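Local coordinates for acetyltransferase Atu2258 (Agrobacterium tumefaciens str. C58, PDB 2G3A), which transfers an acetyl group from acetyl-coenzyme A to acceptor substrates, preferring glucosamine 6-phosphate or dopamine, at residues 39-43 against 44-48. Sequence-based numbering, arbitrary orientation.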
ATOM      1  N   TYR A  39      -1.919  18.028  -5.095  1.00 30.71           N
ATOM      2  CA  TYR A  39      -1.257  17.953  -6.392  1.00 30.07           C
ATOM      3  C   TYR A  39      -1.918  16.935  -7.326  1.00 29.77           C
ATOM      4  O   TYR A  39      -2.111  17.210  -8.522  1.00 28.64           O
ATOM      5  CB  TYR A  39       0.227  17.597  -6.222  1.00 30.60           C
ATOM      6  CG  TYR A  39       0.953  17.381  -7.536  1.00 30.86           C
ATOM      7  CD1 TYR A  39       1.578  18.447  -8.192  1.00 33.60           C
ATOM      8  CD2 TYR A  39       1.004  16.121  -8.136  1.00 32.19           C
ATOM      9  CE1 TYR A  39       2.242  18.263  -9.395  1.00 31.76           C
ATOM     10  CE2 TYR A  39       1.673  15.928  -9.347  1.00 29.13           C
ATOM     11  CZ  TYR A  39       2.282  17.004  -9.970  1.00 34.08           C
ATOM     12  OH  TYR A  39       2.931  16.829 -11.176  1.00 35.40           O
ATOM     13  N   ASN A  40      -2.220  15.753  -6.786  1.00 28.32           N
ATOM     14  CA  ASN A  40      -2.840  14.690  -7.565  1.00 29.31           C
ATOM     15  C   ASN A  40      -4.269  15.037  -7.995  1.00 29.69           C
ATOM     16  O   ASN A  40      -4.672  14.740  -9.112  1.00 29.89           O
ATOM     17  CB  ASN A  40      -2.787  13.357  -6.812  1.00 29.79           C
ATOM     18  CG  ASN A  40      -1.401  12.756  -6.796  1.00 32.49           C
ATOM     19  OD1 ASN A  40      -0.533  13.115  -7.615  1.00 29.08           O
ATOM     20  ND2 ASN A  40      -1.175  11.823  -5.865  1.00 32.97           N
ATOM     21  N   LEU A  41      -5.011  15.693  -7.111  1.00 30.22           N
ATOM     22  CA  LEU A  41      -6.339  16.197  -7.446  1.00 30.71           C
ATOM     23  C   LEU A  41      -6.281  17.189  -8.610  1.00 30.79           C
ATOM     24  O   LEU A  41      -7.067  17.095  -9.563  1.00 30.90           O
ATOM     25  CB  LEU A  41      -6.986  16.853  -6.222  1.00 31.27           C
ATOM     26  CG  LEU A  41      -8.324  17.559  -6.467  1.00 31.10           C
ATOM     27  CD1 LEU A  41      -9.413  16.557  -6.800  1.00 31.96           C
ATOM     28  CD2 LEU A  41      -8.709  18.409  -5.264  1.00 31.95           C
ATOM     29  N   ALA A  42      -5.350  18.139  -8.527  1.00 31.34           N
ATOM     30  CA  ALA A  42      -5.231  19.200  -9.528  1.00 30.39           C
ATOM     31  C   ALA A  42      -4.830  18.622 -10.878  1.00 30.52           C
ATOM     32  O   ALA A  42      -5.308  19.068 -11.915  1.00 32.12           O
ATOM     33  CB  ALA A  42      -4.231  20.260  -9.073  1.00 30.37           C
ATOM     34  N   ARG A  43      -3.983  17.600 -10.860  1.00 28.34           N
ATOM     35  CA  ARG A  43      -3.450  17.037 -12.096  1.00 28.24           C
ATOM     36  C   ARG A  43      -4.294  15.894 -12.690  1.00 28.15           C
ATOM     37  O   ARG A  43      -4.453  15.792 -13.912  1.00 28.29           O
ATOM     38  CB  ARG A  43      -2.017  16.561 -11.861  1.00 28.34           C
ATOM     39  CG  ARG A  43      -1.405  15.908 -13.066  1.00 29.23           C
ATOM     40  CD  ARG A  43       0.092  15.738 -12.948  1.00 27.36           C
ATOM     41  NE  ARG A  43       0.577  15.097 -14.170  1.00 25.81           N
ATOM     42  CZ  ARG A  43       1.849  14.876 -14.465  1.00 25.21           C
ATOM     43  NH1 ARG A  43       2.819  15.265 -13.641  1.00 24.88           N
ATOM     44  NH2 ARG A  43       2.152  14.284 -15.612  1.00 24.63           N
ATOM     45  N   PHE A  44      -4.818  15.030 -11.828  1.00 27.27           N
ATOM     46  CA  PHE A  44      -5.457  13.798 -12.284  1.00 27.90           C
ATOM     47  C   PHE A  44      -6.968  13.770 -11.985  1.00 28.12           C
ATOM     48  O   PHE A  44      -7.643  12.776 -12.271  1.00 29.96           O
ATOM     49  CB  PHE A  44      -4.756  12.566 -11.662  1.00 28.50           C
ATOM     50  CG  PHE A  44      -3.266  12.499 -11.918  1.00 27.81           C
ATOM     51  CD1 PHE A  44      -2.769  12.236 -13.192  1.00 28.44           C
ATOM     52  CD2 PHE A  44      -2.363  12.654 -10.873  1.00 24.00           C
ATOM     53  CE1 PHE A  44      -1.391  12.164 -13.426  1.00 28.14           C
ATOM     54  CE2 PHE A  44      -0.987  12.575 -11.090  1.00 25.40           C
ATOM     55  CZ  PHE A  44      -0.496  12.336 -12.365  1.00 28.65           C
ATOM     56  N   GLY A  45      -7.487  14.844 -11.397  1.00 30.46           N
ATOM     57  CA  GLY A  45      -8.923  14.952 -11.072  1.00 30.39           C
ATOM     58  C   GLY A  45      -9.312  14.200  -9.805  1.00 32.11           C
ATOM     59  O   GLY A  45      -8.458  13.631  -9.131  1.00 31.07           O
ATOM     60  N   GLU A  46     -10.610  14.182  -9.493  1.00 32.10           N
ATOM     61  CA  GLU A  46     -11.122  13.551  -8.268  1.00 32.06           C
ATOM     62  C   GLU A  46     -10.779  12.063  -8.179  1.00 31.05           C
ATOM     63  O   GLU A  46     -10.884  11.326  -9.167  1.00 30.52           O
ATOM     64  CB  GLU A  46     -12.642  13.747  -8.130  1.00 32.77           C
ATOM     65  CG  GLU A  46     -13.082  15.168  -7.777  1.00 30.29           C
ATOM     66  CD  GLU A  46     -14.609  15.325  -7.685  1.00 35.04           C
ATOM     67  OE1 GLU A  46     -15.317  14.345  -7.343  1.00 44.21           O
ATOM     68  OE2 GLU A  46     -15.104  16.445  -7.951  1.00 40.81           O
ATOM     69  N   SER A  47     -10.358  11.624  -6.999  1.00 28.23           N
ATOM     70  CA  SER A  47     -10.068  10.197  -6.801  1.00 28.45           C
ATOM     71  C   SER A  47     -11.325   9.397  -6.461  1.00 28.21           C
ATOM     72  O   SER A  47     -11.383   8.183  -6.712  1.00 28.91           O
ATOM     73  CB  SER A  47      -9.016  10.002  -5.720  1.00 26.28           C
ATOM     74  OG  SER A  47      -9.577  10.255  -4.454  1.00 28.73           O
ATOM     75  N   ASP A  48     -12.317  10.082  -5.887  1.00 27.12           N
ATOM     76  CA  ASP A  48     -13.513   9.457  -5.312  1.00 27.98           C
ATOM     77  C   ASP A  48     -13.174   8.348  -4.313  1.00 26.56           C
ATOM     78  O   ASP A  48     -13.883   7.346  -4.246  1.00 25.07           O
ATOM     79  CB  ASP A  48     -14.434   8.903  -6.403  1.00 28.23           C
ATOM     80  CG  ASP A  48     -15.071   9.993  -7.243  1.00 34.76           C
ATOM     81  OD1 ASP A  48     -15.549  11.001  -6.676  1.00 39.54           O
ATOM     82  OD2 ASP A  48     -15.104   9.827  -8.474  1.00 42.32           O
TER
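Asn40 meets Phe44 twice, one turn further along the helix. Asn40 O accepts the Phe44 N-H at 2.7 Å, the donor tilted 25° from the carbonyl plane, while Asn40 OD1 reaches the ring edge in plane, 3.5 Å from Phe44 CE2. The amide and ring planes are 54° apart. Leu41 O takes the Gly45 N-H in a weak, bent bond of 2.9 Å, and the methyl CD1 of Leu41 lies 3.8 Å from Glu46 CA, where the chain has already left the helix. Arg43 covers one face of the Phe44 ring: with CG anti to the backbone N (chi1 177°) and the chain extended, Arg43 CG sits over the ring centre in a CH-pi contact, 3.6 Å from the Phe44 centroid, and CD and NE continue past Phe44 CZ. The guanidinium is held by two partners, Tyr39 OH, which accepts from Arg43 NH1 at 2.9 Å in the guanidinium plane, and Asp120 of the second subunit, salt-bridged to NH2. Gln143 of that subunit packs on Phe44. Gly45, with positive phi, is the first residue beyond helix 26-44, a glycine C' residue leading into the loop before strand 50-57 of the GNAT fold, here at the subunit interface.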